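Long-range contacts in CghA (Chaetomium globosum, PDB 6KBC), which belongs to a fungal protein family built from two calycin-like beta domains and holds the ligand WK1 in a pocket: residues Phe15-Ile21 / Trp37-Pro43; Val26-Gly31 / Leu168-Asp172; Leu141-Val146 / Leu158-Ser162; Asp295-Asp301 / Arg330-Arg336; Leu308-Leu314 / Asp342-Ala348. One frame throughout, in Å; residues are numbered along the deposited sequence.

Contact 1: residues Phe15-Ile21 / Trp37-Pro43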
# COMPACT_ATOMS: atom_id res chain seq x y z
N PHE A 15 6.43 -25.90 -2.24
CA PHE A 15 6.42 -24.72 -3.10
C PHE A 15 7.64 -23.83 -2.88
O PHE A 15 7.96 -23.00 -3.74
CB PHE A 15 5.14 -23.91 -2.88
CG PHE A 15 4.95 -23.41 -1.46
CD1 PHE A 15 5.69 -22.33 -0.99
CD2 PHE A 15 4.06 -24.03 -0.61
CE1 PHE A 15 5.53 -21.88 0.31
CE2 PHE A 15 3.90 -23.58 0.69
CZ PHE A 15 4.63 -22.50 1.15
N LEU A 16 8.32 -23.98 -1.75
CA LEU A 16 9.44 -23.13 -1.40
C LEU A 16 10.72 -23.62 -2.08
O LEU A 16 10.98 -24.82 -2.12
CB LEU A 16 9.62 -23.10 0.12
CG LEU A 16 10.25 -21.89 0.80
CD1 LEU A 16 9.39 -20.65 0.60
CD2 LEU A 16 10.40 -22.19 2.28
N ALA A 17 11.50 -22.69 -2.61
CA ALA A 17 12.81 -23.06 -3.13
C ALA A 17 13.76 -23.39 -1.98
O ALA A 17 13.52 -23.05 -0.82
CB ALA A 17 13.39 -21.94 -3.98
N ASP A 18 14.84 -24.09 -2.32
CA ASP A 18 15.82 -24.49 -1.31
C ASP A 18 16.69 -23.32 -0.90
O ASP A 18 16.94 -23.11 0.30
CB ASP A 18 16.67 -25.65 -1.85
CG ASP A 18 17.55 -26.29 -0.79
OD1 ASP A 18 18.07 -25.58 0.10
OD2 ASP A 18 17.73 -27.53 -0.84
N THR A 19 17.17 -22.55 -1.86
CA THR A 19 17.95 -21.34 -1.64
C THR A 19 17.16 -20.14 -2.12
O THR A 19 16.21 -20.28 -2.91
CB THR A 19 19.28 -21.41 -2.40
OG1 THR A 19 19.02 -21.43 -3.80
CG2 THR A 19 20.03 -22.68 -2.02
N PRO A 20 17.49 -18.94 -1.66
CA PRO A 20 16.99 -17.74 -2.33
C PRO A 20 17.36 -17.77 -3.81
O PRO A 20 18.53 -17.86 -4.17
CB PRO A 20 17.69 -16.59 -1.59
CG PRO A 20 18.68 -17.21 -0.67
CD PRO A 20 18.25 -18.62 -0.44
N ILE A 21 16.34 -17.76 -4.66
CA ILE A 21 16.52 -17.80 -6.11
C ILE A 21 16.08 -16.45 -6.66
O ILE A 21 15.27 -15.76 -6.02
CB ILE A 21 15.74 -18.96 -6.75
CG1 ILE A 21 14.24 -18.78 -6.53
CG2 ILE A 21 16.22 -20.31 -6.20
CD1 ILE A 21 13.42 -19.99 -6.95
N TRP A 37 8.12 -14.77 -8.70
CA TRP A 37 8.53 -16.13 -8.36
C TRP A 37 7.41 -17.06 -8.82
O TRP A 37 6.54 -17.45 -8.04
CB TRP A 37 8.84 -16.26 -6.87
CG TRP A 37 10.15 -15.65 -6.50
CD1 TRP A 37 11.37 -16.27 -6.45
CD2 TRP A 37 10.41 -14.26 -6.22
NE1 TRP A 37 12.35 -15.37 -6.13
CE2 TRP A 37 11.79 -14.13 -5.98
CE3 TRP A 37 9.59 -13.12 -6.13
CZ2 TRP A 37 12.38 -12.91 -5.65
CZ3 TRP A 37 10.18 -11.90 -5.80
CH2 TRP A 37 11.56 -11.81 -5.57
N ALA A 38 7.44 -17.40 -10.11
CA ALA A 38 6.30 -18.06 -10.75
C ALA A 38 6.15 -19.51 -10.30
O ALA A 38 5.05 -19.97 -9.99
CB ALA A 38 6.43 -17.98 -12.27
N ASP A 39 7.26 -20.26 -10.26
CA ASP A 39 7.17 -21.70 -10.02
C ASP A 39 7.52 -22.10 -8.59
O ASP A 39 6.76 -22.82 -7.95
CB ASP A 39 8.07 -22.44 -11.01
CG ASP A 39 7.55 -22.36 -12.44
OD1 ASP A 39 6.39 -22.78 -12.67
OD2 ASP A 39 8.27 -21.84 -13.31
N LYS A 40 8.67 -21.65 -8.09
CA LYS A 40 9.07 -21.87 -6.71
C LYS A 40 9.22 -20.51 -6.04
O LYS A 40 9.65 -19.54 -6.67
CB LYS A 40 10.39 -22.65 -6.62
CG LYS A 40 10.29 -24.16 -6.85
CD LYS A 40 9.34 -24.90 -5.91
CE LYS A 40 9.52 -26.41 -6.07
NZ LYS A 40 8.21 -27.13 -6.09
N LEU A 41 8.87 -20.42 -4.76
CA LEU A 41 8.95 -19.16 -4.04
C LEU A 41 10.24 -19.13 -3.22
O LEU A 41 10.47 -20.02 -2.39
CB LEU A 41 7.73 -18.96 -3.14
CG LEU A 41 7.71 -17.65 -2.34
CD1 LEU A 41 7.53 -16.43 -3.25
CD2 LEU A 41 6.62 -17.69 -1.28
N SER A 42 11.06 -18.12 -3.47
CA SER A 42 12.27 -17.94 -2.69
C SER A 42 11.92 -17.82 -1.21
O SER A 42 10.93 -17.19 -0.85
CB SER A 42 13.02 -16.68 -3.14
OG SER A 42 13.99 -16.31 -2.17
N PRO A 43 12.71 -18.43 -0.32
CA PRO A 43 12.40 -18.37 1.11
C PRO A 43 12.63 -17.00 1.74
O PRO A 43 12.28 -16.82 2.91
CB PRO A 43 13.33 -19.42 1.73
CG PRO A 43 14.49 -19.47 0.79
CD PRO A 43 13.92 -19.24 -0.59
O HOH W 1 14.90 -14.21 -3.18
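P43 is the bump here. Its ring sits in the hollow made where 15-21 curls round it: L16 CG lies 4.1 Å from P43 CB, T19 O 3.4 Å from P43 CD, and P20 CD 4.0 Å from P43 CG. Next to it A17 points its CB into the shallow gap between K40 and S42, 4.1 Å from K40 CB. The methyl L16 CD1 bends back over the other segment to 3.2 Å from L41 O. Both segments belong to the long loop joining strand 6-10 to strand 46-54 of the N-terminal calycin-like domain, and a single beta bridge, L16 with L41, pins the loop to itself: L41 N donates to F15 O and A17 N to L41 O, each at 2.9 Å. Further on, I21 lays CG1 3.8 Å from W37 CD1, while W37 NE1 donates to I21 O at 2.9 Å, at the edge of the indole. Water 1 fills the remaining notch, 2.5 Å from S42 OG and donating to I21 O at 3.3 Å.

Contact 2: residues Val26-Gly31 / Leu168-Asp172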
# COMPACT_ATOMS: atom_id res chain seq x y z
N VAL A 26 11.77 -6.79 -13.69
CA VAL A 26 10.77 -5.75 -13.89
C VAL A 26 10.43 -5.66 -15.37
O VAL A 26 11.33 -5.60 -16.22
CB VAL A 26 11.28 -4.40 -13.38
CG1 VAL A 26 10.24 -3.31 -13.66
CG2 VAL A 26 11.60 -4.46 -11.89
N ILE A 27 9.15 -5.61 -15.68
CA ILE A 27 8.66 -5.35 -17.03
C ILE A 27 8.31 -3.87 -17.11
O ILE A 27 7.39 -3.43 -16.41
CB ILE A 27 7.45 -6.22 -17.38
CG1 ILE A 27 7.78 -7.70 -17.13
CG2 ILE A 27 7.00 -5.95 -18.81
CD1 ILE A 27 6.56 -8.60 -17.10
N PRO A 28 9.00 -3.08 -17.94
CA PRO A 28 8.61 -1.68 -18.10
C PRO A 28 7.19 -1.54 -18.61
O PRO A 28 6.67 -2.39 -19.33
CB PRO A 28 9.62 -1.15 -19.12
CG PRO A 28 10.15 -2.36 -19.81
CD PRO A 28 10.14 -3.45 -18.79
N ASN A 29 6.57 -0.43 -18.21
CA ASN A 29 5.22 -0.05 -18.65
C ASN A 29 4.20 -1.17 -18.45
O ASN A 29 3.34 -1.42 -19.29
CB ASN A 29 5.24 0.39 -20.11
CG ASN A 29 4.03 1.19 -20.48
OD1 ASN A 29 3.55 2.03 -19.69
ND2 ASN A 29 3.50 0.94 -21.67
N SER A 30 4.27 -1.83 -17.30
CA SER A 30 3.38 -2.93 -17.01
C SER A 30 3.00 -2.91 -15.53
O SER A 30 3.78 -2.49 -14.68
CB SER A 30 4.02 -4.28 -17.36
OG SER A 30 3.36 -5.37 -16.75
N GLY A 31 1.78 -3.37 -15.25
CA GLY A 31 1.39 -3.63 -13.88
C GLY A 31 2.26 -4.65 -13.19
O GLY A 31 2.30 -4.69 -11.95
N LEU A 168 2.49 3.95 -14.46
CA LEU A 168 3.27 2.72 -14.57
C LEU A 168 4.76 3.05 -14.67
O LEU A 168 5.13 4.05 -15.29
CB LEU A 168 2.82 1.90 -15.79
CG LEU A 168 1.39 1.32 -15.66
CD1 LEU A 168 0.89 0.69 -16.97
CD2 LEU A 168 1.32 0.28 -14.54
N PRO A 169 5.63 2.26 -14.04
CA PRO A 169 7.06 2.54 -14.11
C PRO A 169 7.61 2.23 -15.49
O PRO A 169 7.25 1.23 -16.12
CB PRO A 169 7.67 1.62 -13.05
CG PRO A 169 6.72 0.47 -13.00
CD PRO A 169 5.35 1.05 -13.24
N GLN A 170 8.48 3.11 -15.96
CA GLN A 170 9.03 3.03 -17.31
C GLN A 170 10.40 2.37 -17.32
O GLN A 170 11.00 2.24 -18.39
CB GLN A 170 9.10 4.43 -17.91
CG GLN A 170 7.76 5.18 -18.03
CD GLN A 170 6.64 4.40 -18.71
OE1 GLN A 170 5.84 3.72 -18.06
NE2 GLN A 170 6.61 4.46 -20.04
N SER A 171 10.89 1.94 -16.16
CA SER A 171 12.25 1.47 -15.96
C SER A 171 12.30 0.77 -14.61
O SER A 171 11.39 0.89 -13.79
CB SER A 171 13.24 2.64 -16.02
OG SER A 171 13.20 3.40 -14.81
N ASP A 172 13.38 0.01 -14.40
CA ASP A 172 13.56 -0.64 -13.11
C ASP A 172 13.61 0.38 -11.98
O ASP A 172 13.03 0.16 -10.91
CB ASP A 172 14.82 -1.50 -13.11
CG ASP A 172 14.65 -2.78 -13.89
OD1 ASP A 172 13.83 -2.81 -14.83
OD2 ASP A 172 15.33 -3.77 -13.54
O HOH W 2 14.50 -6.08 -13.10
O HOH W 3 14.06 -4.96 -16.25
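N29 N donates to P169 O at 2.8 Å, the backbone hydrogen bond between these two loops. N29 reaches this position with phi and psi both positive, in a left-handed conformation, so its backbone turns the chain from P28 towards S30.

Water carries the polar contact at the other end. Water 2 accepts from V26 N at 2.9 Å and donates to D172 OD2 at 2.5 Å; water 3 donates to V26 O at 2.8 Å and to D172 OD1 at 2.6 Å. The carboxylate thus reads both backbone polar atoms of V26 through solvent.

Close packing adds to this: V26 CB comes 3.3 Å from D172 OD1, P28 CB rests 3.7 Å from Q170 O, and L168 CD2 fits against the turn at 3.7 Å from both S30 O and G31 N.

S171 is the N-cap of the short helix 172-175, its OG bonded to E174 N. V26 and P169 both pack on A175 of that helix; V26 also touches Y182, and P169 F184, of strand 181-200.

Contact 3: residues Leu141-Val146 / Leu158-Ser162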
# COMPACT_ATOMS: atom_id res chain seq x y z
N LEU A 141 -5.85 -2.66 -17.14
CA LEU A 141 -5.80 -2.06 -15.80
C LEU A 141 -6.96 -1.09 -15.56
O LEU A 141 -6.86 -0.18 -14.73
CB LEU A 141 -4.46 -1.35 -15.57
CG LEU A 141 -3.21 -2.23 -15.67
CD1 LEU A 141 -1.96 -1.40 -15.45
CD2 LEU A 141 -3.26 -3.40 -14.71
N SER A 142 -8.06 -1.26 -16.29
CA SER A 142 -9.14 -0.29 -16.15
C SER A 142 -10.02 -0.59 -14.95
O SER A 142 -10.68 0.31 -14.44
CB SER A 142 -9.99 -0.27 -17.43
OG SER A 142 -10.55 -1.56 -17.61
N THR A 143 -10.04 -1.84 -14.49
CA THR A 143 -10.96 -2.25 -13.43
C THR A 143 -10.32 -3.37 -12.63
O THR A 143 -9.45 -4.10 -13.13
CB THR A 143 -12.31 -2.78 -13.98
OG1 THR A 143 -12.10 -4.07 -14.54
CG2 THR A 143 -12.90 -1.86 -15.04
N THR A 144 -10.77 -3.50 -11.39
CA THR A 144 -10.42 -4.63 -10.54
C THR A 144 -11.68 -5.14 -9.88
O THR A 144 -12.66 -4.41 -9.72
CB THR A 144 -9.42 -4.29 -9.42
OG1 THR A 144 -10.10 -3.61 -8.36
CG2 THR A 144 -8.31 -3.43 -9.91
N THR A 145 -11.61 -6.39 -9.45
CA THR A 145 -12.63 -6.96 -8.58
C THR A 145 -11.94 -7.82 -7.55
O THR A 145 -11.09 -8.64 -7.89
CB THR A 145 -13.65 -7.79 -9.38
OG1 THR A 145 -14.24 -6.95 -10.37
CG2 THR A 145 -14.73 -8.31 -8.47
N VAL A 146 -12.29 -7.61 -6.29
CA VAL A 146 -11.80 -8.42 -5.19
C VAL A 146 -13.01 -9.03 -4.52
O VAL A 146 -13.97 -8.33 -4.21
CB VAL A 146 -10.99 -7.57 -4.19
CG1 VAL A 146 -10.47 -8.43 -3.07
CG2 VAL A 146 -9.87 -6.86 -4.93
N LEU A 158 -15.08 -5.85 -3.46
CA LEU A 158 -14.50 -4.55 -3.69
C LEU A 158 -14.26 -4.42 -5.17
O LEU A 158 -13.83 -5.38 -5.82
CB LEU A 158 -13.15 -4.40 -2.95
CG LEU A 158 -12.48 -3.03 -3.03
CD1 LEU A 158 -11.69 -2.72 -1.77
CD2 LEU A 158 -11.55 -3.03 -4.25
N THR A 159 -14.49 -3.24 -5.72
CA THR A 159 -14.17 -3.02 -7.12
C THR A 159 -13.52 -1.66 -7.29
O THR A 159 -13.79 -0.73 -6.54
CB THR A 159 -15.40 -3.11 -8.05
OG1 THR A 159 -16.19 -1.92 -7.92
CG2 THR A 159 -16.24 -4.34 -7.73
N HIS A 160 -12.66 -1.58 -8.29
CA HIS A 160 -12.03 -0.34 -8.71
C HIS A 160 -12.42 -0.04 -10.14
O HIS A 160 -12.46 -0.95 -10.97
CB HIS A 160 -10.50 -0.44 -8.65
CG HIS A 160 -9.94 -0.55 -7.26
ND1 HIS A 160 -9.00 -1.48 -6.91
CD2 HIS A 160 -10.14 0.22 -6.16
CE1 HIS A 160 -8.66 -1.31 -5.64
NE2 HIS A 160 -9.34 -0.29 -5.17
N ARG A 161 -12.66 1.23 -10.43
CA ARG A 161 -12.80 1.75 -11.78
C ARG A 161 -11.69 2.77 -11.91
O ARG A 161 -11.80 3.86 -11.35
CB ARG A 161 -14.17 2.40 -11.99
CG ARG A 161 -15.31 1.41 -11.96
CD ARG A 161 -14.89 0.06 -12.50
NE ARG A 161 -15.92 -0.96 -12.30
CZ ARG A 161 -16.78 -1.38 -13.22
NH1 ARG A 161 -16.77 -0.83 -14.42
NH2 ARG A 161 -17.65 -2.34 -12.93
N SER A 162 -10.63 2.42 -12.64
CA SER A 162 -9.47 3.30 -12.69
C SER A 162 -9.85 4.66 -13.25
O SER A 162 -10.62 4.77 -14.20
CB SER A 162 -8.36 2.69 -13.54
OG SER A 162 -7.26 3.58 -13.61
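L141, with positive phi and psi, takes the chain round the corner into the strand; its carbonyl O lies 3.5 Å from S162 CB, while its side chain leads away to L33 and L168. S142 makes the first bond across, its O accepting from S162 N at 2.8 Å. T143 pairs with R161 as a non-hydrogen-bonded pair: T143 CA approaches H160 O at 3.2 Å in a CA-H...O contact, and T143 CG2 touches R161 CD at 3.8 Å. At T144 the pair with H160 is hydrogen-bonded in both directions, T144 N to H160 O at 3.1 Å and H160 N to T144 O at 3.2 Å. The H160 ring adds a weak bond from ND1 to T144 OG1, 2.8 Å, and its NE2 donates to D52 O on strand 46-54. These are the two arms of an antiparallel beta hairpin, strands 143-150 and 154-162, within the curled antiparallel sheet of the N-terminal calycin-like domain; the short strand axes approach to 4.5 Å, their directions 174° apart. T145, opposite T159, shares its face with T143 and R161, and T145 CA meets L158 O at 3.4 Å. V146 closes the segment with a second hydrogen-bonded pair: V146 N to L158 O and L158 N to V146 O, both 2.8 Å. V146 CB and L158 CB stand 4.0 Å apart on the T144-H160 face, where F51, F62 and F66 cover them.

Contact 4: residues Asp295-Asp301 / Arg330-Arg336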
# COMPACT_ATOMS: atom_id res chain seq x y z
N ASP A 295 13.40 23.50 2.15
CA ASP A 295 14.01 24.45 1.24
C ASP A 295 13.30 24.38 -0.11
O ASP A 295 12.33 23.64 -0.29
CB ASP A 295 15.48 24.10 1.10
CG ASP A 295 15.66 22.69 0.59
OD1 ASP A 295 15.37 21.72 1.34
OD2 ASP A 295 16.04 22.54 -0.59
N THR A 296 13.83 25.10 -1.10
CA THR A 296 13.25 25.12 -2.43
C THR A 296 14.07 24.38 -3.46
O THR A 296 13.71 24.41 -4.64
CB THR A 296 13.06 26.57 -2.91
OG1 THR A 296 14.32 27.25 -2.86
CG2 THR A 296 12.08 27.30 -2.01
N ALA A 297 15.17 23.73 -3.08
CA ALA A 297 15.95 23.04 -4.09
C ALA A 297 15.10 21.94 -4.74
O ALA A 297 14.30 21.27 -4.08
CB ALA A 297 17.22 22.44 -3.50
N ALA A 298 15.28 21.77 -6.04
CA ALA A 298 14.54 20.73 -6.72
C ALA A 298 15.24 20.35 -8.02
O ALA A 298 14.85 20.82 -9.09
CB ALA A 298 13.10 21.18 -7.00
N THR A 299 16.26 19.49 -7.94
CA THR A 299 16.86 18.93 -9.13
C THR A 299 16.12 17.68 -9.62
O THR A 299 16.49 17.13 -10.66
CB THR A 299 18.33 18.59 -8.88
OG1 THR A 299 18.43 17.53 -7.92
CG2 THR A 299 19.05 19.83 -8.35
N ALA A 300 15.14 17.22 -8.87
CA ALA A 300 14.26 16.13 -9.29
C ALA A 300 12.99 16.25 -8.47
O ALA A 300 12.98 16.86 -7.40
CB ALA A 300 14.89 14.75 -9.10
N ASP A 301 11.92 15.66 -8.99
CA ASP A 301 10.71 15.53 -8.21
C ASP A 301 11.04 14.77 -6.92
O ASP A 301 11.84 13.83 -6.92
CB ASP A 301 9.63 14.78 -8.98
CG ASP A 301 9.00 15.59 -10.13
OD1 ASP A 301 9.40 16.76 -10.41
OD2 ASP A 301 8.09 15.03 -10.76
N ARG A 330 7.74 18.07 -4.07
CA ARG A 330 8.40 19.08 -4.89
C ARG A 330 8.35 18.65 -6.34
O ARG A 330 8.47 17.47 -6.66
CB ARG A 330 9.85 19.27 -4.48
CG ARG A 330 10.01 19.59 -3.02
CD ARG A 330 11.38 20.16 -2.73
NE ARG A 330 11.57 20.21 -1.29
CZ ARG A 330 12.71 20.51 -0.69
NH1 ARG A 330 13.79 20.82 -1.42
NH2 ARG A 330 12.77 20.50 0.65
N SER A 331 8.19 19.63 -7.22
CA SER A 331 8.28 19.42 -8.65
C SER A 331 9.55 20.06 -9.19
O SER A 331 9.81 21.24 -8.91
CB SER A 331 7.06 20.02 -9.36
OG SER A 331 7.35 20.14 -10.75
N ALA A 332 10.33 19.30 -9.95
CA ALA A 332 11.45 19.86 -10.71
C ALA A 332 10.99 20.43 -12.06
O ALA A 332 11.83 20.74 -12.92
CB ALA A 332 12.53 18.80 -10.95
N GLY A 333 9.68 20.56 -12.25
CA GLY A 333 9.12 21.21 -13.41
C GLY A 333 9.44 22.69 -13.39
O GLY A 333 9.90 23.25 -12.38
N PRO A 334 9.19 23.36 -14.52
CA PRO A 334 9.63 24.76 -14.66
C PRO A 334 9.02 25.71 -13.65
O PRO A 334 9.60 26.76 -13.38
CB PRO A 334 9.16 25.12 -16.08
CG PRO A 334 8.11 24.10 -16.41
CD PRO A 334 8.55 22.85 -15.75
N GLU A 335 7.83 25.40 -13.14
CA GLU A 335 7.21 26.31 -12.18
C GLU A 335 7.73 26.09 -10.76
O GLU A 335 7.45 26.93 -9.89
CB GLU A 335 5.70 26.15 -12.22
CG GLU A 335 5.09 26.76 -13.50
CD GLU A 335 3.59 26.97 -13.40
OE1 GLU A 335 2.85 26.16 -14.00
OE2 GLU A 335 3.16 27.94 -12.74
N ARG A 336 8.46 25.01 -10.52
CA ARG A 336 9.08 24.76 -9.22
C ARG A 336 8.05 24.81 -8.10
O ARG A 336 8.21 25.52 -7.12
CB ARG A 336 10.20 25.75 -8.94
CG ARG A 336 11.46 25.42 -9.64
CD ARG A 336 11.98 24.06 -9.23
NE ARG A 336 13.26 23.86 -9.90
CZ ARG A 336 14.43 24.21 -9.38
NH1 ARG A 336 14.50 24.74 -8.17
NH2 ARG A 336 15.53 24.01 -10.09
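A nearly fully extended arginine is the striking thing here: R330 stretches from the end of its strand along the 295-301 loop, and its guanidinium binds the start of that loop. NH1 and NH2 grip D295 in a two-pronged salt bridge, R330 NH1 to D295 OD2 and R330 NH2 to D295 OD1, each 3.0 Å, and R330 NH1 also donates to A297 O at 2.7 Å. D295 OD2 in turn accepts from A297 N at 2.9 Å, an Asx turn, so the bend that offers A297 O is held by the same carboxylate. Both charges have second partners: R293 for D295, E328 for R330.

At the other end the roles reverse, and a side chain of the first segment reaches the backbone of the second. D301 OD1 accepts from A332 N at 2.7 Å, and D301 CA lies 3.3 Å from R330 O in a CA-H...O contact. Between these polar ends A298 points its CB at the second loop, 3.8 Å from R336 CD, and A332 CB lies 3.6 Å from A298 O.

The second loop is folded on itself, S331 OG accepting from G333 N at 2.8 Å as an ST turn, followed by a type I beta turn from G333 to R336. That tight connection joins antiparallel strands 324-330 and 338-346, a beta hairpin of the C-terminal calycin-like domain.

Contact 5: residues Leu308-Leu314 / Asp342-Ala348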
# COMPACT_ATOMS: atom_id res chain seq x y z
N LEU A 308 4.99 14.33 12.49
CA LEU A 308 4.44 15.49 13.18
C LEU A 308 4.19 15.12 14.62
O LEU A 308 3.66 14.03 14.90
CB LEU A 308 3.14 15.95 12.53
CG LEU A 308 3.24 16.54 11.12
CD1 LEU A 308 1.86 16.86 10.60
CD2 LEU A 308 4.09 17.80 11.12
N TYR A 309 4.59 16.00 15.55
CA TYR A 309 4.35 15.78 16.97
C TYR A 309 3.48 16.85 17.60
O TYR A 309 2.96 16.63 18.69
CB TYR A 309 5.69 15.72 17.73
CG TYR A 309 6.54 14.58 17.22
CD1 TYR A 309 6.34 13.28 17.67
CD2 TYR A 309 7.51 14.79 16.23
CE1 TYR A 309 7.10 12.23 17.18
CE2 TYR A 309 8.27 13.76 15.75
CZ TYR A 309 8.06 12.48 16.23
OH TYR A 309 8.81 11.43 15.75
N ASP A 310 3.29 17.99 16.93
CA ASP A 310 2.53 19.11 17.47
C ASP A 310 1.19 19.22 16.76
O ASP A 310 1.04 18.80 15.60
CB ASP A 310 3.31 20.42 17.29
CG ASP A 310 4.65 20.41 18.01
OD1 ASP A 310 4.78 19.72 19.05
OD2 ASP A 310 5.59 21.09 17.54
N GLY A 311 0.20 19.80 17.45
CA GLY A 311 -1.11 20.01 16.87
C GLY A 311 -2.03 18.81 17.05
O GLY A 311 -1.75 17.87 17.80
N ASP A 312 -3.15 18.87 16.34
CA ASP A 312 -4.19 17.86 16.48
C ASP A 312 -3.75 16.53 15.87
O ASP A 312 -2.89 16.47 14.98
CB ASP A 312 -5.50 18.30 15.82
CG ASP A 312 -6.04 19.61 16.39
OD1 ASP A 312 -5.63 20.00 17.50
OD2 ASP A 312 -6.89 20.23 15.72
N GLY A 313 -4.39 15.46 16.35
CA GLY A 313 -4.15 14.13 15.84
C GLY A 313 -3.95 13.15 16.97
O GLY A 313 -3.33 13.48 17.99
N LEU A 314 -4.49 11.94 16.81
CA LEU A 314 -4.21 10.86 17.74
C LEU A 314 -2.71 10.58 17.78
O LEU A 314 -2.04 10.58 16.75
CB LEU A 314 -4.95 9.60 17.31
CG LEU A 314 -6.47 9.66 17.22
CD1 LEU A 314 -6.98 8.35 16.60
CD2 LEU A 314 -7.13 9.95 18.58
N ASP A 342 -0.63 18.19 5.63
CA ASP A 342 -0.58 17.58 6.94
C ASP A 342 -1.61 16.48 6.98
O ASP A 342 -2.79 16.70 6.64
CB ASP A 342 -0.83 18.62 8.04
CG ASP A 342 0.41 19.46 8.31
OD1 ASP A 342 1.44 19.25 7.62
OD2 ASP A 342 0.37 20.31 9.21
N LEU A 343 -1.17 15.29 7.35
CA LEU A 343 -2.04 14.13 7.45
C LEU A 343 -2.11 13.79 8.93
O LEU A 343 -1.16 13.23 9.48
CB LEU A 343 -1.49 12.97 6.64
CG LEU A 343 -1.76 13.01 5.13
CD1 LEU A 343 -1.11 14.20 4.48
CD2 LEU A 343 -1.21 11.75 4.55
N ARG A 344 -3.20 14.15 9.58
CA ARG A 344 -3.27 14.02 11.03
C ARG A 344 -4.14 12.84 11.39
O ARG A 344 -5.21 12.64 10.81
CB ARG A 344 -3.77 15.32 11.68
CG ARG A 344 -2.76 16.43 11.43
CD ARG A 344 -3.20 17.77 12.00
NE ARG A 344 -2.15 18.76 11.78
CZ ARG A 344 -1.12 18.95 12.59
NH1 ARG A 344 -0.99 18.21 13.70
NH2 ARG A 344 -0.20 19.87 12.30
N HIS A 345 -3.65 12.04 12.35
CA HIS A 345 -4.32 10.83 12.79
C HIS A 345 -5.71 11.14 13.31
O HIS A 345 -5.86 11.81 14.34
CB HIS A 345 -3.52 10.14 13.88
CG HIS A 345 -2.15 9.70 13.44
ND1 HIS A 345 -1.10 9.54 14.32
CD2 HIS A 345 -1.67 9.38 12.21
CE1 HIS A 345 -0.03 9.15 13.65
NE2 HIS A 345 -0.35 9.03 12.37
N HIS A 346 -6.73 10.65 12.60
CA HIS A 346 -8.12 10.88 12.97
C HIS A 346 -8.75 9.68 13.64
O HIS A 346 -9.46 9.83 14.63
CB HIS A 346 -8.94 11.27 11.73
CG HIS A 346 -10.38 11.50 12.03
ND1 HIS A 346 -10.84 12.66 12.61
CD2 HIS A 346 -11.47 10.70 11.86
CE1 HIS A 346 -12.15 12.57 12.78
NE2 HIS A 346 -12.55 11.39 12.33
N GLN A 347 -8.49 8.48 13.14
CA GLN A 347 -9.05 7.28 13.72
C GLN A 347 -7.97 6.22 13.76
O GLN A 347 -7.33 5.96 12.74
CB GLN A 347 -10.26 6.75 12.91
CG GLN A 347 -10.87 5.51 13.55
CD GLN A 347 -12.03 4.91 12.76
OE1 GLN A 347 -12.48 5.48 11.76
NE2 GLN A 347 -12.49 3.74 13.20
N ALA A 348 -7.81 5.60 14.92
CA ALA A 348 -6.88 4.49 15.08
C ALA A 348 -7.48 3.26 14.41
O ALA A 348 -8.51 2.75 14.84
CB ALA A 348 -6.62 4.22 16.56
O HOH W 4 2.08 20.83 13.51
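In the C-terminal calycin-like domain the loop after strand 302-308 folds over the end of strand 338-346, where the chain turns a corner at Q347 and H346 and Q347 form a classic beta bulge. R344 reaches into the loop with chi1 m and chi2 and chi3 both t, an extended side chain that carries the guanidinium into the curl of 310-312. There R344 NH1 donates to two backbone carbonyls, D310 O at 2.8 Å and D312 O at 2.9 Å, both near the guanidinium plane, while L308 CD1 lies over one face, 4.0 Å from R344 NH2. On the same strand D342 holds R344 by a salt bridge, D342 OD2 to R344 NH2 at 3.2 Å; its other oxygen goes to R326.

G311 and G313 have backbone angles that would jam a CB against the preceding carbonyl, and at G311 a CB would also clash with R344 NH1. G313 CA comes 3.2 Å from H345 O in a CA-H...O contact, and L314 N donates to that same oxygen at 2.8 Å. H345 ND1 donates to L314 O at 2.8 Å, its NE2 bonding to E390 and its ring stacking on F367. L314, m then t, stretches its CD1 over the corner to 3.3 Å from A348 N. Water 4 sits beside the guanidinium, accepting from R344 NH2 at 2.8 Å and donating to D310 O at 3.1 Å.

Contacts 1, 2 and 3 belong to the N-terminal calycin-like domain, 4 and 5 to the C-terminal one. Contact 3 is nested inside the loop closed by contact 2, and the two touch: L168 CD2 packs 3.8 Å from L141 CD1. Contacts 1 and 2 cross along the chain, both using the loop between strands 6-10 and 46-54, yet their nearest atoms are about 10 Å apart. Contacts 4 and 5 also cross, at opposite ends of strands 302-308 and 338-346, with centres about 27 Å apart. The side chains of W37, H345, V26 and L158, in contacts 1, 5, 2 and 3, lie about 11, 12, 13 and 13 Å from WK1.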